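Local atomic coordinates of putative acetyltransferase (Streptococcus mutans, PDB entry 3LD2), a protein that binds coenzyme A and probably transfers an acyl group from it to an acceptor substrate. Residues Val49-Ser57 with Ile115-Arg123; Leu163-Leu171 with Val182-Asp190. All blocks are in the same frame, centred on the assembly; numbering follows the deposited sequence.

From the N terminus the chain passes through strand 35-39 into helix 45-55, whose later turns, with the two residues after them, supply residues 49-57. Helix 70-77 and strands 82-88, 92-100 and 110-117 follow before contact 1 closes this loop of 57 residues, laying the helix end over the end of strand 110-117 beside coenzyme A. Only after helix 126-138, strand 144-150 and helix 154-162 does contact 2 open; its loop is only ten residues, the far ends of the two hairpin strands and the turn between them. The two loops thus follow in series, neither nesting nor crossing. The centres of the two contacts lie about 22 Å apart, yet both reach one mixed sheet, contact 1 at a central strand and contact 2 at an outer edge.

Contact 1 (Val49-Ser57 with Ile115-Arg123); sequences VELENKTWS and IAVAEKERR. With COA (coenzyme A), chain E.
The methyl of A116 is the meeting point of helix end and strand: its CB lies 3.8 Å from T55 CG2 and 4.1 Å from W56 CZ2, in the benzo part of the indole. The axes of 49-55 and 115-117 cross almost perpendicularly, at 88°, and no hydrogen bond joins the two segments. One turn back, L51 adds its CD1 branch, which lies 3.9 Å from A118 CA. T55 CG2 is anti to the backbone N, which leaves OG1 to bond L51 O within the helix while the methyl faces A116 and the pantetheine arm. T55 CG2 also lies 3.6 Å from R122 NH2. The orientation of the R122 guanidinium is fixed by V117 O, which lies in its plane and accepts from both NE and NH2; E119 CA lies over one face and coenzyme A C7P over the other. W56 reaches the cofactor's sulfur S1P edge-on, 3.6 Å from CH2. This packed, largely buried layer contrasts with the outer side, where the exposed E50 and K54 are joined by a long salt bridge and do not reach the strand segment. V117 N donates to O9P of the pantetheine at 2.9 Å, and R123 N to the pyrophosphate oxygen O4A. A strand-end backbone reading the pantetheine, followed by a loop that meets the pyrophosphate, is the hallmark of the coenzyme A site of the GNAT fold.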
loop_
_atom_site.group_PDB
_atom_site.type_symbol
_atom_site.label_atom_id
_atom_site.label_comp_id
_atom_site.label_asym_id
_atom_site.label_seq_id
_atom_site.Cartn_x
_atom_site.Cartn_y
_atom_site.Cartn_z
ATOM N N VAL A 49 -9.113 -9.253 3.584
ATOM C CA VAL A 49 -10.313 -8.439 3.762
ATOM C C VAL A 49 -10.523 -7.927 5.208
ATOM O O VAL A 49 -10.665 -6.722 5.426
ATOM C CB VAL A 49 -11.566 -9.170 3.266
ATOM C CG1 VAL A 49 -12.838 -8.402 3.669
ATOM C CG2 VAL A 49 -11.496 -9.324 1.762
ATOM N N GLU A 50 -10.534 -8.832 6.179
ATOM C CA GLU A 50 -10.695 -8.474 7.584
ATOM C C GLU A 50 -9.640 -7.500 8.052
ATOM O O GLU A 50 -9.940 -6.524 8.727
ATOM C CB GLU A 50 -10.616 -9.718 8.467
ATOM C CG GLU A 50 -11.963 -10.368 8.758
ATOM C CD GLU A 50 -12.899 -9.485 9.609
ATOM O OE1 GLU A 50 -13.927 -9.042 9.051
ATOM O OE2 GLU A 50 -12.615 -9.242 10.817
ATOM N N LEU A 51 -8.392 -7.783 7.707
ATOM C CA LEU A 51 -7.288 -6.941 8.121
ATOM C C LEU A 51 -7.418 -5.535 7.540
ATOM O O LEU A 51 -7.180 -4.543 8.228
ATOM C CB LEU A 51 -5.957 -7.564 7.702
ATOM C CG LEU A 51 -4.743 -6.628 7.703
ATOM C CD1 LEU A 51 -4.626 -5.869 9.024
ATOM C CD2 LEU A 51 -3.509 -7.415 7.473
ATOM N N GLU A 52 -7.790 -5.445 6.272
ATOM C CA GLU A 52 -7.800 -4.157 5.613
ATOM C C GLU A 52 -8.907 -3.329 6.192
ATOM O O GLU A 52 -8.756 -2.117 6.393
ATOM C CB GLU A 52 -7.992 -4.306 4.112
ATOM C CG GLU A 52 -6.681 -4.233 3.380
ATOM C CD GLU A 52 -6.840 -4.399 1.901
ATOM O OE1 GLU A 52 -6.258 -5.368 1.397
ATOM O OE2 GLU A 52 -7.558 -3.592 1.247
ATOM N N ASN A 53 -10.021 -3.996 6.460
ATOM C CA ASN A 53 -11.198 -3.296 6.912
ATOM C C ASN A 53 -11.055 -2.870 8.380
ATOM O O ASN A 53 -11.809 -2.024 8.854
ATOM C CB ASN A 53 -12.458 -4.122 6.671
ATOM C CG ASN A 53 -12.942 -4.065 5.218
ATOM O OD1 ASN A 53 -12.562 -3.180 4.453
ATOM N ND2 ASN A 53 -13.799 -5.004 4.844
ATOM N N LYS A 54 -10.082 -3.430 9.089
ATOM C CA LYS A 54 -9.795 -2.956 10.443
ATOM C C LYS A 54 -8.799 -1.823 10.352
ATOM O O LYS A 54 -8.636 -1.058 11.299
ATOM C CB LYS A 54 -9.204 -4.061 11.348
ATOM C CG LYS A 54 -10.151 -5.216 11.695
ATOM C CD LYS A 54 -9.385 -6.469 12.135
ATOM C CE LYS A 54 -10.320 -7.681 12.259
ATOM N NZ LYS A 54 -9.765 -8.732 13.165
ATOM N N THR A 55 -8.126 -1.734 9.208
ATOM C CA THR A 55 -7.031 -0.786 9.015
ATOM C C THR A 55 -7.423 0.570 8.399
ATOM O O THR A 55 -6.822 1.593 8.724
ATOM C CB THR A 55 -5.928 -1.396 8.139
ATOM O OG1 THR A 55 -5.555 -2.679 8.654
ATOM C CG2 THR A 55 -4.710 -0.489 8.101
ATOM N N TRP A 56 -8.397 0.590 7.497
ATOM C CA TRP A 56 -8.677 1.828 6.765
ATOM C C TRP A 56 -9.641 2.724 7.528
ATOM O O TRP A 56 -10.705 2.292 7.973
ATOM C CB TRP A 56 -9.185 1.555 5.338
ATOM C CG TRP A 56 -8.257 0.679 4.541
ATOM C CD1 TRP A 56 -8.524 -0.576 4.057
ATOM C CD2 TRP A 56 -6.898 0.975 4.160
ATOM N NE1 TRP A 56 -7.416 -1.076 3.399
ATOM C CE2 TRP A 56 -6.407 -0.146 3.451
ATOM C CE3 TRP A 56 -6.057 2.076 4.341
ATOM C CZ2 TRP A 56 -5.119 -0.192 2.925
ATOM C CZ3 TRP A 56 -4.768 2.028 3.814
ATOM C CH2 TRP A 56 -4.313 0.902 3.122
ATOM N N SER A 57 -9.240 3.977 7.682
ATOM C CA SER A 57 -10.042 4.980 8.366
ATOM C C SER A 57 -9.954 6.264 7.572
ATOM O O SER A 57 -9.097 6.394 6.698
ATOM C CB SER A 57 -9.519 5.219 9.783
ATOM O OG SER A 57 -8.127 5.496 9.769
ATOM N N ILE A 115 -0.326 -0.696 1.284
ATOM C CA ILE A 115 0.199 -1.547 2.340
ATOM C C ILE A 115 -0.577 -1.348 3.647
ATOM O O ILE A 115 -1.010 -0.258 3.974
ATOM C CB ILE A 115 1.701 -1.311 2.573
ATOM C CG1 ILE A 115 2.270 -2.374 3.527
ATOM C CG2 ILE A 115 1.925 0.081 3.101
ATOM C CD1 ILE A 115 3.747 -2.244 3.768
ATOM N N ALA A 116 -0.791 -2.435 4.370
ATOM C CA ALA A 116 -1.513 -2.365 5.623
ATOM C C ALA A 116 -0.899 -3.364 6.588
ATOM O O ALA A 116 -0.765 -4.548 6.281
ATOM C CB ALA A 116 -3.016 -2.624 5.410
ATOM N N VAL A 117 -0.451 -2.865 7.732
ATOM C CA VAL A 117 0.082 -3.729 8.768
ATOM C C VAL A 117 -0.878 -3.730 9.948
ATOM O O VAL A 117 -1.477 -2.697 10.262
ATOM C CB VAL A 117 1.441 -3.274 9.224
ATOM C CG1 VAL A 117 1.824 -3.991 10.509
ATOM C CG2 VAL A 117 2.457 -3.528 8.135
ATOM N N ALA A 118 -1.052 -4.888 10.578
ATOM C CA ALA A 118 -1.982 -4.981 11.703
ATOM C C ALA A 118 -1.530 -4.082 12.847
ATOM O O ALA A 118 -0.369 -4.122 13.266
ATOM C CB ALA A 118 -2.113 -6.397 12.165
ATOM N N GLU A 119 -2.450 -3.269 13.343
ATOM C CA GLU A 119 -2.156 -2.311 14.406
ATOM C C GLU A 119 -1.283 -2.841 15.552
ATOM O O GLU A 119 -0.279 -2.228 15.903
ATOM C CB GLU A 119 -3.464 -1.795 14.979
ATOM C CG GLU A 119 -3.315 -0.982 16.241
ATOM C CD GLU A 119 -4.343 0.116 16.286
ATOM O OE1 GLU A 119 -5.351 -0.047 17.009
ATOM O OE2 GLU A 119 -4.158 1.125 15.561
ATOM N N LYS A 120 -1.667 -3.977 16.129
ATOM C CA LYS A 120 -0.911 -4.556 17.242
ATOM C C LYS A 120 0.486 -5.020 16.834
ATOM O O LYS A 120 1.383 -5.134 17.669
ATOM C CB LYS A 120 -1.695 -5.701 17.893
ATOM C CG LYS A 120 -3.191 -5.559 17.714
ATOM C CD LYS A 120 -3.985 -5.607 19.033
ATOM C CE LYS A 120 -4.368 -4.193 19.501
ATOM N NZ LYS A 120 -5.409 -4.213 20.574
ATOM N N GLU A 121 0.672 -5.261 15.544
ATOM C CA GLU A 121 1.946 -5.773 15.049
ATOM C C GLU A 121 2.887 -4.694 14.499
ATOM O O GLU A 121 3.994 -5.024 14.075
ATOM C CB GLU A 121 1.700 -6.859 13.986
ATOM C CG GLU A 121 0.764 -7.996 14.443
ATOM C CD GLU A 121 1.350 -8.787 15.614
ATOM O OE1 GLU A 121 2.587 -8.720 15.805
ATOM O OE2 GLU A 121 0.577 -9.474 16.331
ATOM N N ARG A 122 2.463 -3.420 14.517
ATOM C CA ARG A 122 3.267 -2.316 13.949
ATOM C C ARG A 122 4.558 -2.040 14.704
ATOM O O ARG A 122 4.738 -2.519 15.825
ATOM C CB ARG A 122 2.457 -1.016 13.836
ATOM C CG ARG A 122 1.548 -0.987 12.627
ATOM C CD ARG A 122 0.501 0.107 12.673
ATOM N NE ARG A 122 -0.678 -0.323 11.935
ATOM C CZ ARG A 122 -1.838 0.315 11.928
ATOM N NH1 ARG A 122 -1.968 1.431 12.622
ATOM N NH2 ARG A 122 -2.865 -0.163 11.230
ATOM N N ARG A 123 5.453 -1.268 14.080
ATOM C CA ARG A 123 6.731 -0.910 14.691
ATOM C C ARG A 123 7.645 -2.085 14.956
ATOM O O ARG A 123 8.581 -1.960 15.761
ATOM C CB ARG A 123 6.542 -0.191 16.031
ATOM C CG ARG A 123 6.377 1.289 15.918
ATOM C CD ARG A 123 6.988 1.801 14.643
ATOM N NE ARG A 123 8.234 2.524 14.844
ATOM C CZ ARG A 123 8.296 3.718 15.418
ATOM N NH1 ARG A 123 7.174 4.266 15.865
ATOM N NH2 ARG A 123 9.463 4.357 15.546
HETATM N N1A COA E . 5.549 6.994 14.662
HETATM C C2A COA E . 6.894 7.449 14.237
HETATM N N3A COA E . 7.610 6.697 13.149
HETATM C C4A COA E . 6.969 5.552 12.521
HETATM C C5A COA E . 5.625 5.120 12.934
HETATM C C6A COA E . 4.903 5.844 14.026
HETATM N N6A COA E . 3.581 5.368 14.398
HETATM N N7A COA E . 5.202 3.950 12.148
HETATM C C8A COA E . 6.288 3.677 11.237
HETATM N N9A COA E . 7.332 4.720 11.408
HETATM C C1B COA E . 8.558 4.416 10.879
HETATM C C2B COA E . 9.899 4.463 11.585
HETATM O O2B COA E . 10.354 5.502 12.398
HETATM C C3B COA E . 10.696 3.328 11.113
HETATM O O3B COA E . 11.922 2.959 11.664
HETATM P P3B COA E . 11.903 2.345 13.227
HETATM O O7A COA E . 13.334 1.537 13.375
HETATM O O8A COA E . 11.839 3.550 14.368
HETATM O O9A COA E . 10.757 1.485 13.465
HETATM C C4B COA E . 9.820 2.553 10.149
HETATM O O4B COA E . 8.503 3.208 10.061
HETATM C C5B COA E . 9.943 1.185 9.573
HETATM O O5B COA E . 9.010 0.677 10.510
HETATM P P1A COA E . 7.994 -0.597 10.298
HETATM O O1A COA E . 7.903 -1.429 11.724
HETATM O O2A COA E . 8.525 -1.421 9.221
HETATM O O3A COA E . 6.503 -0.053 9.896
HETATM P P2A COA E . 5.111 -0.864 10.191
HETATM O O4A COA E . 4.609 -0.543 11.729
HETATM O O5A COA E . 5.266 -2.302 10.009
HETATM O O6A COA E . 3.957 -0.270 9.183
HETATM C CBP COA E . 2.666 1.326 8.119
HETATM C CCP COA E . 4.054 1.051 8.721
HETATM C CDP COA E . 2.445 0.299 6.976
HETATM C CEP COA E . 2.556 2.791 7.618
HETATM C CAP COA E . 1.601 1.049 9.215
HETATM O OAP COA E . 1.515 2.068 10.173
HETATM C C9P COA E . 0.226 0.962 8.568
HETATM O O9P COA E . -0.320 -0.093 8.565
HETATM N N8P COA E . -0.645 2.124 8.635
HETATM C C7P COA E . -2.055 1.796 8.562
HETATM C C6P COA E . -2.726 2.455 7.353
HETATM C C5P COA E . -1.732 2.652 6.205
HETATM O O5P COA E . -1.420 1.721 5.545
HETATM N N4P COA E . -1.249 3.972 5.848
HETATM C C3P COA E . -0.834 4.287 4.466
HETATM C C2P COA E . -0.352 3.090 3.639
HETATM S S1P COA E . -1.459 2.917 2.196
#

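Contact 2 (Leu163-Leu171 with Val182-Asp190)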
loop_
_atom_site.group_PDB
_atom_site.type_symbol
_atom_site.label_atom_id
_atom_site.label_comp_id
_atom_site.label_asym_id
_atom_site.label_seq_id
_atom_site.Cartn_x
_atom_site.Cartn_y
_atom_site.Cartn_z
ATOM N N LEU A 163 12.180 4.989 4.733
ATOM C CA LEU A 163 12.588 4.003 3.720
ATOM C C LEU A 163 13.165 4.626 2.454
ATOM O O LEU A 163 13.394 3.935 1.470
ATOM C CB LEU A 163 11.406 3.098 3.348
ATOM C CG LEU A 163 11.194 1.889 4.273
ATOM C CD1 LEU A 163 11.964 1.993 5.579
ATOM C CD2 LEU A 163 9.722 1.667 4.543
ATOM N N GLY A 164 13.376 5.933 2.464
ATOM C CA GLY A 164 14.046 6.585 1.358
ATOM C C GLY A 164 13.183 7.072 0.207
ATOM O O GLY A 164 13.698 7.355 -0.862
ATOM N N PHE A 165 11.877 7.183 0.398
ATOM C CA PHE A 165 11.054 7.774 -0.653
ATOM C C PHE A 165 11.265 9.282 -0.674
ATOM O O PHE A 165 11.658 9.868 0.339
ATOM C CB PHE A 165 9.570 7.450 -0.460
ATOM C CG PHE A 165 9.204 6.038 -0.814
ATOM C CD1 PHE A 165 8.433 5.772 -1.940
ATOM C CD2 PHE A 165 9.628 4.975 -0.022
ATOM C CE1 PHE A 165 8.085 4.480 -2.277
ATOM C CE2 PHE A 165 9.285 3.673 -0.345
ATOM C CZ PHE A 165 8.507 3.424 -1.481
ATOM N N ASP A 166 11.014 9.897 -1.831
ATOM C CA ASP A 166 11.119 11.342 -1.993
ATOM C C ASP A 166 9.742 11.981 -2.021
ATOM O O ASP A 166 8.836 11.471 -2.682
ATOM C CB ASP A 166 11.827 11.665 -3.311
ATOM C CG ASP A 166 13.267 11.187 -3.332
ATOM O OD1 ASP A 166 14.050 11.610 -2.455
ATOM O OD2 ASP A 166 13.617 10.380 -4.223
ATOM N N LEU A 167 9.585 13.105 -1.333
ATOM C CA LEU A 167 8.360 13.873 -1.447
ATOM C C LEU A 167 8.372 14.656 -2.760
ATOM O O LEU A 167 9.116 15.622 -2.904
ATOM C CB LEU A 167 8.201 14.826 -0.274
ATOM C CG LEU A 167 6.910 15.635 -0.367
ATOM C CD1 LEU A 167 5.735 14.699 -0.233
ATOM C CD2 LEU A 167 6.879 16.789 0.692
ATOM N N GLU A 168 7.553 14.242 -3.723
ATOM C CA GLU A 168 7.687 14.791 -5.068
ATOM C C GLU A 168 6.729 15.946 -5.268
ATOM O O GLU A 168 7.059 16.932 -5.902
ATOM C CB GLU A 168 7.508 13.714 -6.155
ATOM C CG GLU A 168 7.650 14.263 -7.571
ATOM C CD GLU A 168 7.954 13.201 -8.625
ATOM O OE1 GLU A 168 8.667 12.227 -8.319
ATOM O OE2 GLU A 168 7.491 13.354 -9.778
ATOM N N ALA A 169 5.550 15.842 -4.684
ATOM C CA ALA A 169 4.569 16.892 -4.866
ATOM C C ALA A 169 3.632 16.983 -3.690
ATOM O O ALA A 169 3.500 16.059 -2.895
ATOM C CB ALA A 169 3.770 16.657 -6.137
ATOM N N ARG A 170 2.951 18.112 -3.615
ATOM C CA ARG A 170 1.953 18.308 -2.598
ATOM C C ARG A 170 0.750 18.965 -3.246
ATOM O O ARG A 170 0.877 20.020 -3.825
ATOM C CB ARG A 170 2.523 19.170 -1.489
ATOM C CG ARG A 170 1.477 19.681 -0.548
ATOM C CD ARG A 170 2.067 20.414 0.637
ATOM N NE ARG A 170 0.989 21.175 1.256
ATOM C CZ ARG A 170 0.967 22.498 1.367
ATOM N NH1 ARG A 170 1.997 23.224 0.932
ATOM N NH2 ARG A 170 -0.078 23.085 1.930
ATOM N N LEU A 171 -0.403 18.301 -3.199
ATOM C CA LEU A 171 -1.646 18.872 -3.695
ATOM C C LEU A 171 -2.437 19.393 -2.511
ATOM O O LEU A 171 -2.827 18.661 -1.606
ATOM C CB LEU A 171 -2.474 17.848 -4.456
ATOM C CG LEU A 171 -1.780 17.182 -5.643
ATOM C CD1 LEU A 171 -2.768 16.320 -6.430
ATOM C CD2 LEU A 171 -1.142 18.242 -6.534
ATOM N N VAL A 182 -7.509 18.194 4.031
ATOM C CA VAL A 182 -6.319 17.357 4.016
ATOM C C VAL A 182 -5.599 17.517 2.692
ATOM O O VAL A 182 -6.239 17.670 1.654
ATOM C CB VAL A 182 -6.695 15.892 4.299
ATOM C CG1 VAL A 182 -5.445 15.031 4.436
ATOM C CG2 VAL A 182 -7.536 15.842 5.566
ATOM N N ASP A 183 -4.274 17.542 2.743
ATOM C CA ASP A 183 -3.464 17.568 1.531
ATOM C C ASP A 183 -3.126 16.166 1.026
ATOM O O ASP A 183 -3.146 15.178 1.772
ATOM C CB ASP A 183 -2.150 18.304 1.777
ATOM C CG ASP A 183 -2.341 19.792 2.070
ATOM O OD1 ASP A 183 -3.378 20.384 1.688
ATOM O OD2 ASP A 183 -1.416 20.364 2.673
ATOM N N ASP A 184 -2.785 16.094 -0.247
ATOM C CA ASP A 184 -2.359 14.855 -0.857
ATOM C C ASP A 184 -0.866 14.956 -1.116
ATOM O O ASP A 184 -0.419 15.783 -1.914
ATOM C CB ASP A 184 -3.116 14.657 -2.162
ATOM C CG ASP A 184 -2.901 13.288 -2.766
ATOM O OD1 ASP A 184 -2.479 12.362 -2.033
ATOM O OD2 ASP A 184 -3.174 13.147 -3.981
ATOM N N LEU A 185 -0.080 14.138 -0.430
ATOM C CA LEU A 185 1.357 14.156 -0.628
ATOM C C LEU A 185 1.757 13.013 -1.525
ATOM O O LEU A 185 1.378 11.865 -1.294
ATOM C CB LEU A 185 2.096 14.058 0.695
ATOM C CG LEU A 185 1.647 15.035 1.771
ATOM C CD1 LEU A 185 2.465 14.789 3.036
ATOM C CD2 LEU A 185 1.784 16.448 1.245
ATOM N N ILE A 186 2.516 13.343 -2.562
ATOM C CA ILE A 186 2.843 12.386 -3.591
ATOM C C ILE A 186 4.279 12.014 -3.408
ATOM O O ILE A 186 5.150 12.874 -3.540
ATOM C CB ILE A 186 2.608 12.980 -4.984
ATOM C CG1 ILE A 186 1.122 13.270 -5.140
ATOM C CG2 ILE A 186 3.086 12.010 -6.080
ATOM C CD1 ILE A 186 0.737 13.743 -6.495
ATOM N N TYR A 187 4.507 10.742 -3.075
ATOM C CA TYR A 187 5.847 10.222 -2.831
ATOM C C TYR A 187 6.342 9.345 -3.970
ATOM O O TYR A 187 5.581 8.594 -4.580
ATOM C CB TYR A 187 5.893 9.437 -1.516
ATOM C CG TYR A 187 5.991 10.313 -0.289
ATOM C CD1 TYR A 187 7.223 10.632 0.269
ATOM C CD2 TYR A 187 4.851 10.842 0.303
ATOM C CE1 TYR A 187 7.314 11.443 1.373
ATOM C CE2 TYR A 187 4.931 11.655 1.425
ATOM C CZ TYR A 187 6.157 11.954 1.945
ATOM O OH TYR A 187 6.231 12.745 3.061
ATOM N N SER A 188 7.624 9.413 -4.267
ATOM C CA SER A 188 8.110 8.604 -5.362
ATOM C C SER A 188 9.385 7.903 -4.975
ATOM O O SER A 188 9.960 8.175 -3.924
ATOM C CB SER A 188 8.249 9.426 -6.660
ATOM O OG SER A 188 9.211 10.443 -6.520
ATOM N N TYR A 189 9.807 6.967 -5.815
ATOM C CA TYR A 189 11.020 6.216 -5.553
ATOM C C TYR A 189 11.696 5.930 -6.870
ATOM O O TYR A 189 11.058 5.439 -7.803
ATOM C CB TYR A 189 10.685 4.902 -4.834
ATOM C CG TYR A 189 11.872 4.227 -4.177
ATOM C CD1 TYR A 189 12.009 4.205 -2.792
ATOM C CD2 TYR A 189 12.844 3.607 -4.939
ATOM C CE1 TYR A 189 13.088 3.595 -2.187
ATOM C CE2 TYR A 189 13.927 2.991 -4.347
ATOM C CZ TYR A 189 14.043 2.980 -2.978
ATOM O OH TYR A 189 15.129 2.359 -2.406
ATOM N N ASP A 190 12.988 6.222 -6.944
ATOM C CA ASP A 190 13.748 6.062 -8.178
ATOM C C ASP A 190 14.225 4.617 -8.327
ATOM O O ASP A 190 15.136 4.182 -7.630
ATOM C CB ASP A 190 14.934 7.040 -8.191
ATOM C CG ASP A 190 15.432 7.366 -9.612
ATOM O OD1 ASP A 190 15.595 8.569 -9.948
ATOM O OD2 ASP A 190 15.662 6.416 -10.394
#
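I186 O accepts two backbone N-H groups, from E168 N at 2.8 Å and from A169 N at 3.2 Å, and so marks a classic beta bulge in an antiparallel hairpin. The extra residue shifts the register by one: D166 pairs with S188 before it and L171 with D184 after it, both as hydrogen-bonded pairs. E168, its CG anti to the backbone N (chi1 -180°) and its chain extended, carries OE1 to S188 OG, which donates to it at 2.6 Å on the anti side of the carboxylate; OE2 makes a salt bridge with K144. Further along, R170 grips D183 side-on, NE (2.9 Å) and NH2 both reaching OD2 from one face of the carboxylate, whose plane is turned 53° from the guanidinium. The other oxygen, OD1, is taken by the backbone N of K173. Apolar contacts gather on the face shared by L167, L185, Y187 and R170: L167 CD1 lies over the Y187 ring, 3.7 Å from its centroid, while L185 CD2 runs alongside R170 CG, 3.7 Å away. Helix 154-162 packs against L185 and Y187 from this side. After G164 closes that helix in a Schellman motif, F165 receives the edge of Y189 on its face, with ring centroids 4.9 Å apart and planes at 68°. Polar side chains therefore reinforce the backbone ladder at the bulge and toward the hairpin turn, and the carboxylates of E168 and D183, paired with K144 and R170, are probably ionised.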